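Local structure of jasmonate-induced oxygenase 2 (Arabidopsis thaliana, 6LSV) at residues A[43-48]-A[75-80]; A[204-209]-A[298-303]; A[235-240]-A[261-266]. The protein oxidises the stress hormone jasmonate to 12-hydroxyjasmonate, using an iron ion, molecular oxygen and 2-oxoglutarate. All blocks are in the same frame, centred on the assembly; numbering follows the deposited sequence.

From the N terminus, the chain first lays strand 47-49 at an outer border of the main sheet, passes through helix 63-74 and returns as strand 77-81 beside strand 47-49, so contact 1 closes a short loop before either of the others begins. Contact 2 opens at strand 204-212 and closes only at strand 294-302. Within that long excursion, contact 3 closes a smaller loop between 235-240 and 261-266. All three lie in one mixed sheet: Phe78 and Val80 of contact 1 hydrogen-bond to strand 263-267 of contact 3, and Phe299 of contact 2 bonds through its backbone to Ile235 of contact 3. Together they run from the N-terminal border to the 2-oxoglutarate pocket, which contacts 2 and 3 both touch.

Contact 1: A[43-48]-A[75-80]; sequences TNIPII and WGFFQV
Ile48 and Val80 pair as parallel strand neighbours with CA atoms 4.6 Å apart, and Ile48 N donates to Gln79 O at 2.7 Å, although residues 45-48 and 77-80 run 54° apart end to end and so diverge toward Ile45 and Phe77. Gln79 bridges that divergence. Its CG stands anti to the backbone N (chi1 -168°) and the chain continues extended, crossing the Ile45 side chain at about a right angle. At its tip, NE2 lies 3.3 Å from Ile47 CG2 and donates to a water at 3.1 Å; the same water accepts from Ile45 N, stitching side chain to backbone. The other amide atom, OE1, is taken by the backbone N of His259, which gives the carboxamide a hold on each side of its carbon. Apolar groups fill in beside this polar link. Ile45 reaches the Phe77 ring with CG2, 3.7 Å from CE2. On the other face of the sheet, Ile48 CG1 meets Phe78 CD2 at 3.9 Å, the two side chains again crossing at about a right angle. Helix 63-74 lies against that face, with Ile68 on Ile48 and Ala71 and Cys72 on Phe78. Strand, helix and adjacent parallel strand make this a beta-alpha-beta crossover, here forming the border of the main sheet in the N-terminal region of a plant 2-oxoglutarate-dependent dioxygenase.

Contact 2: A[204-209]-A[298-303]; sequences GACLRV and AFFYNP. With JAA ({(1R,2R)-3-oxo-2-[(2Z)-pent-2-en-1-yl]cyclopentyl}acetic acid), chain D; AKG (2-oxoglutaric acid), chain C.
Arg208 and Phe300 meet beside the jasmonate, where Arg208 CB packs 3.6 Å from Phe300 CE2 and both side chains go on to touch the substrate. In the arginine, CG stands anti to the backbone N (chi1 157°) and the chain stays extended as far as NE; at the tip NH1 donates to the ring ketone oxygen O01 of jasmonate at 3.0 Å. That oxygen lies in the guanidinium plane, at its edge, while C14 of the pentenyl tail sits over one face. Phe300 CZ comes within 3.9 Å of C09, the first carbon of the same tail, and the neighbouring Ala298 CB lies 3.7 Å from O1 of 2-oxoglutarate. A second shell probably helps to position these groups. Asn210 OD1 accepts from Arg208 NE, and Cys206 SG lies at the edge of the Phe300 ring, 5.0 Å from its centroid, in a sulfur-aromatic contact. In the backbone, the antiparallel pairs Gly204-Asn302, Cys206-Phe300 and Arg208-Ala298 each exchange two hydrogen bonds, which fixes the register and sets the pocket side chains on one face. On the other face, Ala205 CB rests 3.9 Å from Phe299 CZ. Helix 161-186 packs there through Leu172, Val173 and Ser176 on Phe299, and the two strands are flanked in the sheet by 137-144 beyond Ala205 and 233-237 beyond Phe299.

Contact 3: A[235-240]-A[261-266]; sequences ILLPDD and HAFIVN. With AKG (2-oxoglutaric acid), chain C.
Leu236 and Ile264 form an antiparallel hydrogen-bonded pair, Leu236 N donating to Ile264 O at 2.8 Å and Ile264 N to Leu236 O at 3.0 Å, and both side chains lie on the same face of the sheet, where Leu236 reaches 2-oxoglutarate. The leucine illustrates how one aliphatic residue can serve sheet and ligand at once. Its CB is still at the backbone, 3.6 Å from Ile264 O. CG, anti to the backbone N (chi1 178°), carries the fork away from the strand, and the two methyls end on the same carbon of the co-substrate: CD1 is 3.7 Å from C4 of 2-oxoglutarate, and CD2 is equally close to it. CD2 also touches the sheet, lying 4.1 Å from Asn266 ND2. Asn266 in turn packs beside Asp229, an iron ligand. Further along the pocket, Pro238 CG rests 3.9 Å from Ile264 CD1, while Pro238 CB borders the O3 end of the ligand.

Away from the ligand, Phe263 gathers the aliphatic groups around it. Ile235 CG2 sits over the Phe263 ring in a CH-pi contact, 3.9 Å from the centroid and 28° off the normal. Leu236 O and Leu237 CB lie at the edge of that ring, near its plane. Tyr168 of helix 161-186 and Met90 of helix 87-102 pack against Phe263 and Leu237, closing this side within the protein.

The chemistry is thus divided: methyl groups of Leu236 meet the methylene carbons of 2-oxoglutarate, whereas hydrogen bonds come from elsewhere, including Asn210 and Arg294. Leu236 therefore offers an apolar surface, consistent with holding the aliphatic middle of the co-substrate while polar residues bind its ends.

Contact 1: A[43-48]-A[75-80]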
loop_
_atom_site.group_PDB
_atom_site.type_symbol
_atom_site.label_atom_id
_atom_site.label_comp_id
_atom_site.label_asym_id
_atom_site.label_seq_id
_atom_site.Cartn_x
_atom_site.Cartn_y
_atom_site.Cartn_z
ATOM N N THR A 43 4.527 -16.601 9.281
ATOM C CA THR A 43 5.866 -16.482 9.833
ATOM C C THR A 43 6.069 -15.125 10.495
ATOM O O THR A 43 5.460 -14.124 10.109
ATOM C CB THR A 43 6.917 -16.686 8.744
ATOM O OG1 THR A 43 6.954 -15.527 7.904
ATOM C CG2 THR A 43 6.581 -17.913 7.900
ATOM N N ASN A 44 6.943 -15.102 11.500
ATOM C CA ASN A 44 7.221 -13.886 12.253
ATOM C C ASN A 44 8.171 -12.972 11.491
ATOM O O ASN A 44 9.124 -13.429 10.853
ATOM C CB ASN A 44 7.830 -14.221 13.615
ATOM C CG ASN A 44 7.050 -15.274 14.361
ATOM O OD1 ASN A 44 6.110 -14.971 15.095
ATOM N ND2 ASN A 44 7.442 -16.523 14.188
ATOM N N ILE A 45 7.912 -11.675 11.577
ATOM C CA ILE A 45 8.759 -10.641 10.991
ATOM C C ILE A 45 9.498 -9.951 12.132
ATOM O O ILE A 45 8.850 -9.421 13.044
ATOM C CB ILE A 45 7.938 -9.629 10.175
ATOM C CG1 ILE A 45 7.016 -10.354 9.190
ATOM C CG2 ILE A 45 8.860 -8.656 9.450
ATOM C CD1 ILE A 45 7.706 -11.416 8.359
ATOM N N PRO A 46 10.831 -9.939 12.133
ATOM C CA PRO A 46 11.560 -9.311 13.243
ATOM C C PRO A 46 11.193 -7.841 13.382
ATOM O O PRO A 46 11.099 -7.108 12.395
ATOM C CB PRO A 46 13.032 -9.497 12.854
ATOM C CG PRO A 46 13.032 -10.641 11.878
ATOM C CD PRO A 46 11.736 -10.528 11.132
ATOM N N ILE A 47 10.981 -7.415 14.624
ATOM C CA ILE A 47 10.452 -6.088 14.910
ATOM C C ILE A 47 11.588 -5.139 15.258
ATOM O O ILE A 47 12.634 -5.534 15.787
ATOM C CB ILE A 47 9.405 -6.125 16.044
ATOM C CG1 ILE A 47 9.988 -6.786 17.294
ATOM C CG2 ILE A 47 8.141 -6.840 15.583
ATOM C CD1 ILE A 47 9.136 -6.592 18.529
ATOM N N ILE A 48 11.365 -3.862 14.963
ATOM C CA ILE A 48 12.308 -2.792 15.250
ATOM C C ILE A 48 11.695 -1.909 16.326
ATOM O O ILE A 48 10.593 -1.374 16.145
ATOM C CB ILE A 48 12.634 -1.974 13.990
ATOM C CG1 ILE A 48 12.939 -2.901 12.809
ATOM C CG2 ILE A 48 13.784 -1.021 14.260
ATOM C CD1 ILE A 48 14.261 -3.627 12.915
ATOM N N TRP A 75 14.830 -7.539 1.608
ATOM C CA TRP A 75 13.407 -7.831 1.718
ATOM C C TRP A 75 12.516 -6.663 1.338
ATOM O O TRP A 75 11.410 -6.888 0.844
ATOM C CB TRP A 75 13.063 -8.269 3.147
ATOM C CG TRP A 75 13.854 -9.449 3.580
ATOM C CD1 TRP A 75 15.130 -9.448 4.065
ATOM C CD2 TRP A 75 13.434 -10.818 3.548
ATOM N NE1 TRP A 75 15.527 -10.733 4.348
ATOM C CE2 TRP A 75 14.505 -11.592 4.039
ATOM C CE3 TRP A 75 12.257 -11.464 3.159
ATOM C CZ2 TRP A 75 14.434 -12.979 4.152
ATOM C CZ3 TRP A 75 12.186 -12.841 3.274
ATOM C CH2 TRP A 75 13.269 -13.583 3.763
ATOM N N GLY A 76 12.967 -5.433 1.556
ATOM C CA GLY A 76 12.167 -4.278 1.214
ATOM C C GLY A 76 11.020 -3.989 2.149
ATOM O O GLY A 76 10.058 -3.328 1.743
ATOM N N PHE A 77 11.083 -4.470 3.388
ATOM C CA PHE A 77 10.056 -4.182 4.379
ATOM C C PHE A 77 10.599 -4.521 5.759
ATOM O O PHE A 77 11.492 -5.360 5.899
ATOM C CB PHE A 77 8.762 -4.964 4.103
ATOM C CG PHE A 77 8.874 -6.445 4.357
ATOM C CD1 PHE A 77 9.389 -7.293 3.386
ATOM C CD2 PHE A 77 8.457 -6.991 5.564
ATOM C CE1 PHE A 77 9.490 -8.654 3.615
ATOM C CE2 PHE A 77 8.558 -8.354 5.799
ATOM C CZ PHE A 77 9.076 -9.185 4.821
ATOM N N PHE A 78 10.053 -3.848 6.771
ATOM C CA PHE A 78 10.379 -4.135 8.161
ATOM C C PHE A 78 9.200 -3.720 9.032
ATOM O O PHE A 78 8.331 -2.953 8.612
ATOM C CB PHE A 78 11.681 -3.440 8.604
ATOM C CG PHE A 78 11.667 -1.941 8.462
ATOM C CD1 PHE A 78 11.718 -1.343 7.212
ATOM C CD2 PHE A 78 11.629 -1.130 9.580
ATOM C CE1 PHE A 78 11.712 0.034 7.080
ATOM C CE2 PHE A 78 11.627 0.250 9.455
ATOM C CZ PHE A 78 11.666 0.831 8.202
ATOM N N GLN A 79 9.175 -4.249 10.251
ATOM C CA GLN A 79 8.063 -4.071 11.174
ATOM C C GLN A 79 8.534 -3.260 12.373
ATOM O O GLN A 79 9.558 -3.586 12.982
ATOM C CB GLN A 79 7.518 -5.430 11.619
ATOM C CG GLN A 79 6.190 -5.384 12.339
ATOM C CD GLN A 79 5.642 -6.770 12.618
ATOM O OE1 GLN A 79 4.429 -6.985 12.587
ATOM N NE2 GLN A 79 6.534 -7.720 12.884
ATOM N N VAL A 80 7.789 -2.212 12.716
ATOM C CA VAL A 80 8.187 -1.275 13.761
ATOM C C VAL A 80 7.183 -1.326 14.906
ATOM O O VAL A 80 5.968 -1.348 14.680
ATOM C CB VAL A 80 8.337 0.159 13.215
ATOM C CG1 VAL A 80 9.343 0.181 12.088
ATOM C CG2 VAL A 80 7.003 0.707 12.728
HETATM O O HOH W 1 5.434 -10.653 12.856
#

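Contact 2: A[204-209]-A[298-303]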
loop_
_atom_site.group_PDB
_atom_site.type_symbol
_atom_site.label_atom_id
_atom_site.label_comp_id
_atom_site.label_asym_id
_atom_site.label_seq_id
_atom_site.Cartn_x
_atom_site.Cartn_y
_atom_site.Cartn_z
ATOM N N GLY A 204 3.304 14.118 -0.740
ATOM C CA GLY A 204 1.967 13.585 -0.941
ATOM C C GLY A 204 1.690 12.494 0.077
ATOM O O GLY A 204 2.589 11.731 0.446
ATOM N N ALA A 205 0.443 12.430 0.533
ATOM C CA ALA A 205 0.015 11.407 1.478
ATOM C C ALA A 205 -1.404 11.012 1.127
ATOM O O ALA A 205 -2.294 11.866 1.099
ATOM C CB ALA A 205 0.090 11.913 2.922
ATOM N N CYS A 206 -1.615 9.735 0.845
ATOM C CA CYS A 206 -2.949 9.226 0.583
ATOM C C CYS A 206 -3.166 7.948 1.382
ATOM O O CYS A 206 -2.242 7.379 1.972
ATOM C CB CYS A 206 -3.192 9.007 -0.920
ATOM S SG CYS A 206 -1.798 8.339 -1.840
ATOM N N LEU A 207 -4.422 7.517 1.410
ATOM C CA LEU A 207 -4.858 6.402 2.231
ATOM C C LEU A 207 -5.747 5.502 1.392
ATOM O O LEU A 207 -6.664 5.983 0.719
ATOM C CB LEU A 207 -5.612 6.900 3.469
ATOM C CG LEU A 207 -6.159 5.815 4.396
ATOM C CD1 LEU A 207 -5.014 5.076 5.073
ATOM C CD2 LEU A 207 -7.118 6.405 5.426
ATOM N N ARG A 208 -5.460 4.205 1.414
ATOM C CA ARG A 208 -6.322 3.207 0.799
ATOM C C ARG A 208 -6.611 2.134 1.834
ATOM O O ARG A 208 -5.682 1.526 2.377
ATOM C CB ARG A 208 -5.690 2.586 -0.451
ATOM C CG ARG A 208 -6.272 1.215 -0.767
ATOM C CD ARG A 208 -6.131 0.823 -2.220
ATOM N NE ARG A 208 -6.498 -0.578 -2.416
ATOM C CZ ARG A 208 -6.858 -1.103 -3.583
ATOM N NH1 ARG A 208 -6.901 -0.343 -4.668
ATOM N NH2 ARG A 208 -7.175 -2.389 -3.664
ATOM N N VAL A 209 -7.892 1.912 2.111
ATOM C CA VAL A 209 -8.340 0.899 3.058
ATOM C C VAL A 209 -8.944 -0.247 2.262
ATOM O O VAL A 209 -9.779 -0.019 1.380
ATOM C CB VAL A 209 -9.354 1.472 4.063
ATOM C CG1 VAL A 209 -9.659 0.450 5.143
ATOM C CG2 VAL A 209 -8.821 2.764 4.669
ATOM N N ALA A 298 -3.682 0.987 4.277
ATOM C CA ALA A 298 -2.451 1.267 3.548
ATOM C C ALA A 298 -2.279 2.777 3.448
ATOM O O ALA A 298 -3.013 3.446 2.713
ATOM C CB ALA A 298 -2.476 0.623 2.164
ATOM N N PHE A 299 -1.311 3.306 4.185
ATOM C CA PHE A 299 -0.949 4.715 4.123
ATOM C C PHE A 299 0.234 4.873 3.178
ATOM O O PHE A 299 1.257 4.197 3.336
ATOM C CB PHE A 299 -0.610 5.234 5.522
ATOM C CG PHE A 299 -0.084 6.642 5.550
ATOM C CD1 PHE A 299 1.279 6.888 5.509
ATOM C CD2 PHE A 299 -0.953 7.717 5.646
ATOM C CE1 PHE A 299 1.767 8.180 5.542
ATOM C CE2 PHE A 299 -0.472 9.012 5.679
ATOM C CZ PHE A 299 0.890 9.242 5.626
ATOM N N PHE A 300 0.089 5.753 2.190
ATOM C CA PHE A 300 1.110 5.971 1.172
ATOM C C PHE A 300 1.781 7.317 1.412
ATOM O O PHE A 300 1.110 8.353 1.451
ATOM C CB PHE A 300 0.507 5.917 -0.233
ATOM C CG PHE A 300 -0.241 4.647 -0.529
ATOM C CD1 PHE A 300 0.405 3.419 -0.528
ATOM C CD2 PHE A 300 -1.594 4.686 -0.817
ATOM C CE1 PHE A 300 -0.292 2.250 -0.808
ATOM C CE2 PHE A 300 -2.290 3.528 -1.100
ATOM C CZ PHE A 300 -1.638 2.308 -1.096
ATOM N N TYR A 301 3.102 7.294 1.571
ATOM C CA TYR A 301 3.915 8.496 1.730
ATOM C C TYR A 301 4.689 8.701 0.433
ATOM O O TYR A 301 5.596 7.926 0.113
ATOM C CB TYR A 301 4.851 8.357 2.929
ATOM C CG TYR A 301 5.500 9.644 3.373
ATOM C CD1 TYR A 301 4.788 10.590 4.103
ATOM C CD2 TYR A 301 6.830 9.907 3.080
ATOM C CE1 TYR A 301 5.387 11.762 4.526
ATOM C CE2 TYR A 301 7.434 11.077 3.493
ATOM C CZ TYR A 301 6.708 12.002 4.213
ATOM O OH TYR A 301 7.311 13.169 4.624
ATOM N N ASN A 302 4.334 9.744 -0.312
ATOM C CA ASN A 302 4.804 9.837 -1.681
ATOM C C ASN A 302 5.578 11.125 -1.919
ATOM O O ASN A 302 5.360 12.126 -1.230
ATOM C CB ASN A 302 3.621 9.769 -2.654
ATOM C CG ASN A 302 2.852 8.469 -2.543
ATOM O OD1 ASN A 302 3.434 7.410 -2.311
ATOM N ND2 ASN A 302 1.537 8.544 -2.700
ATOM N N PRO A 303 6.494 11.130 -2.883
ATOM C CA PRO A 303 7.126 12.390 -3.281
ATOM C C PRO A 303 6.124 13.293 -3.976
ATOM O O PRO A 303 5.155 12.828 -4.581
ATOM C CB PRO A 303 8.237 11.948 -4.241
ATOM C CG PRO A 303 7.795 10.623 -4.754
ATOM C CD PRO A 303 7.011 9.979 -3.646
HETATM O O01 JAA D . -5.844 2.389 -5.164
HETATM O O02 JAA D . -1.259 6.741 -5.887
HETATM O O03 JAA D . -1.926 6.663 -7.955
HETATM C C04 JAA D . -3.316 4.469 -5.999
HETATM C C05 JAA D . -3.814 2.923 -5.913
HETATM C C06 JAA D . -4.448 5.177 -6.790
HETATM C C07 JAA D . -5.533 4.322 -6.758
HETATM C C08 JAA D . -5.105 3.053 -5.811
HETATM C C09 JAA D . -3.216 2.184 -4.637
HETATM C C10 JAA D . -2.073 4.599 -6.690
HETATM C C11 JAA D . -1.857 1.568 -4.973
HETATM C C12 JAA D . -1.733 6.084 -6.852
HETATM C C13 JAA D . -1.565 0.318 -4.668
HETATM C C14 JAA D . -2.577 -0.584 -3.965
HETATM C C15 JAA D . -2.730 -1.887 -4.748
HETATM C C1 AKG C . -2.021 -2.729 0.051
HETATM O O1 AKG C . -0.966 -2.050 0.091
HETATM O O2 AKG C . -3.058 -2.226 -0.464
HETATM C C2 AKG C . -2.020 -4.159 0.603
HETATM O O5 AKG C . -1.307 -4.961 0.101
HETATM C C3 AKG C . -2.910 -4.581 1.780
HETATM C C4 AKG C . -2.151 -5.588 2.649
HETATM C C5 AKG C . -3.107 -6.364 3.556
HETATM O O3 AKG C . -2.722 -6.809 4.670
HETATM O O4 AKG C . -4.289 -6.561 3.181
#

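Contact 3: A[235-240]-A[261-266]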
loop_
_atom_site.group_PDB
_atom_site.type_symbol
_atom_site.label_atom_id
_atom_site.label_comp_id
_atom_site.label_asym_id
_atom_site.label_seq_id
_atom_site.Cartn_x
_atom_site.Cartn_y
_atom_site.Cartn_z
ATOM N N ILE A 235 3.031 2.695 4.866
ATOM C CA ILE A 235 2.855 2.282 6.251
ATOM C C ILE A 235 1.568 1.471 6.297
ATOM O O ILE A 235 0.473 2.010 6.101
ATOM C CB ILE A 235 2.823 3.481 7.210
ATOM C CG1 ILE A 235 4.162 4.221 7.169
ATOM C CG2 ILE A 235 2.544 3.026 8.636
ATOM C CD1 ILE A 235 4.196 5.475 8.005
ATOM N N LEU A 236 1.701 0.168 6.531
ATOM C CA LEU A 236 0.602 -0.781 6.423
ATOM C C LEU A 236 0.164 -1.221 7.812
ATOM O O LEU A 236 0.990 -1.668 8.617
ATOM C CB LEU A 236 1.026 -1.994 5.588
ATOM C CG LEU A 236 0.075 -3.171 5.359
ATOM C CD1 LEU A 236 -1.227 -2.718 4.716
ATOM C CD2 LEU A 236 0.758 -4.223 4.491
ATOM N N LEU A 237 -1.134 -1.088 8.093
ATOM C CA LEU A 237 -1.729 -1.632 9.310
ATOM C C LEU A 237 -2.544 -2.853 8.912
ATOM O O LEU A 237 -3.724 -2.731 8.553
ATOM C CB LEU A 237 -2.604 -0.600 10.024
ATOM C CG LEU A 237 -3.227 -1.086 11.336
ATOM C CD1 LEU A 237 -2.176 -1.756 12.212
ATOM C CD2 LEU A 237 -3.899 0.058 12.084
ATOM N N PRO A 238 -1.964 -4.045 8.933
ATOM C CA PRO A 238 -2.708 -5.234 8.519
ATOM C C PRO A 238 -3.711 -5.653 9.581
ATOM O O PRO A 238 -3.627 -5.262 10.746
ATOM C CB PRO A 238 -1.616 -6.295 8.337
ATOM C CG PRO A 238 -0.516 -5.861 9.241
ATOM C CD PRO A 238 -0.583 -4.359 9.343
ATOM N N ASP A 239 -4.674 -6.460 9.146
ATOM C CA ASP A 239 -5.741 -6.907 10.031
ATOM C C ASP A 239 -5.155 -7.609 11.249
ATOM O O ASP A 239 -4.402 -8.578 11.120
ATOM C CB ASP A 239 -6.694 -7.833 9.275
ATOM C CG ASP A 239 -7.985 -8.082 10.032
ATOM O OD1 ASP A 239 -7.963 -8.877 10.998
ATOM O OD2 ASP A 239 -9.018 -7.475 9.669
ATOM N N ASP A 240 -5.504 -7.110 12.434
ATOM C CA ASP A 240 -4.915 -7.575 13.682
ATOM C C ASP A 240 -5.345 -8.980 14.074
ATOM O O ASP A 240 -4.852 -9.481 15.090
ATOM C CB ASP A 240 -5.276 -6.612 14.810
ATOM C CG ASP A 240 -6.708 -6.786 15.283
ATOM O OD1 ASP A 240 -7.625 -6.783 14.433
ATOM O OD2 ASP A 240 -6.915 -6.937 16.507
ATOM N N HIS A 261 -0.234 -3.975 17.287
ATOM C CA HIS A 261 -0.014 -2.526 17.305
ATOM C C HIS A 261 1.338 -2.132 16.734
ATOM O O HIS A 261 1.873 -1.067 17.056
ATOM C CB HIS A 261 -0.192 -1.959 18.711
ATOM C CG HIS A 261 -1.541 -2.236 19.287
ATOM N ND1 HIS A 261 -1.748 -3.154 20.293
ATOM C CD2 HIS A 261 -2.761 -1.742 18.970
ATOM C CE1 HIS A 261 -3.035 -3.198 20.586
ATOM N NE2 HIS A 261 -3.672 -2.350 19.798
ATOM N N ALA A 262 1.892 -2.984 15.886
ATOM C CA ALA A 262 3.018 -2.638 15.041
ATOM C C ALA A 262 2.515 -2.254 13.652
ATOM O O ALA A 262 1.403 -2.604 13.246
ATOM C CB ALA A 262 4.004 -3.805 14.942
ATOM N N PHE A 263 3.345 -1.507 12.934
ATOM C CA PHE A 263 3.141 -1.248 11.518
ATOM C C PHE A 263 4.138 -2.065 10.711
ATOM O O PHE A 263 5.168 -2.515 11.221
ATOM C CB PHE A 263 3.320 0.234 11.179
ATOM C CG PHE A 263 2.239 1.121 11.716
ATOM C CD1 PHE A 263 0.963 1.083 11.178
ATOM C CD2 PHE A 263 2.509 2.016 12.738
ATOM C CE1 PHE A 263 -0.028 1.909 11.659
ATOM C CE2 PHE A 263 1.521 2.847 13.227
ATOM C CZ PHE A 263 0.250 2.797 12.684
ATOM N N ILE A 264 3.822 -2.255 9.437
ATOM C CA ILE A 264 4.775 -2.771 8.467
ATOM C C ILE A 264 5.124 -1.628 7.529
ATOM O O ILE A 264 4.229 -0.978 6.971
ATOM C CB ILE A 264 4.222 -3.985 7.703
ATOM C CG1 ILE A 264 4.168 -5.204 8.628
ATOM C CG2 ILE A 264 5.087 -4.285 6.487
ATOM C CD1 ILE A 264 3.250 -6.305 8.153
ATOM N N VAL A 265 6.415 -1.354 7.395
ATOM C CA VAL A 265 6.912 -0.289 6.535
ATOM C C VAL A 265 7.343 -0.926 5.224
ATOM O O VAL A 265 8.238 -1.781 5.205
ATOM C CB VAL A 265 8.069 0.474 7.200
ATOM C CG1 VAL A 265 8.496 1.659 6.352
ATOM C CG2 VAL A 265 7.667 0.934 8.592
ATOM N N ASN A 266 6.698 -0.534 4.132
ATOM C CA ASN A 266 7.007 -1.059 2.810
ATOM C C ASN A 266 7.818 -0.034 2.035
ATOM O O ASN A 266 7.415 1.129 1.928
ATOM C CB ASN A 266 5.733 -1.398 2.033
ATOM C CG ASN A 266 5.077 -2.680 2.507
ATOM O OD1 ASN A 266 5.683 -3.474 3.226
ATOM N ND2 ASN A 266 3.832 -2.893 2.095
HETATM C C1 AKG C . -2.021 -2.729 0.051
HETATM O O1 AKG C . -0.966 -2.050 0.091
HETATM O O2 AKG C . -3.058 -2.226 -0.464
HETATM C C2 AKG C . -2.020 -4.159 0.603
HETATM O O5 AKG C . -1.307 -4.961 0.101
HETATM C C3 AKG C . -2.910 -4.581 1.780
HETATM C C4 AKG C . -2.151 -5.588 2.649
HETATM C C5 AKG C . -3.107 -6.364 3.556
HETATM O O3 AKG C . -2.722 -6.809 4.670
HETATM O O4 AKG C . -4.289 -6.561 3.181
#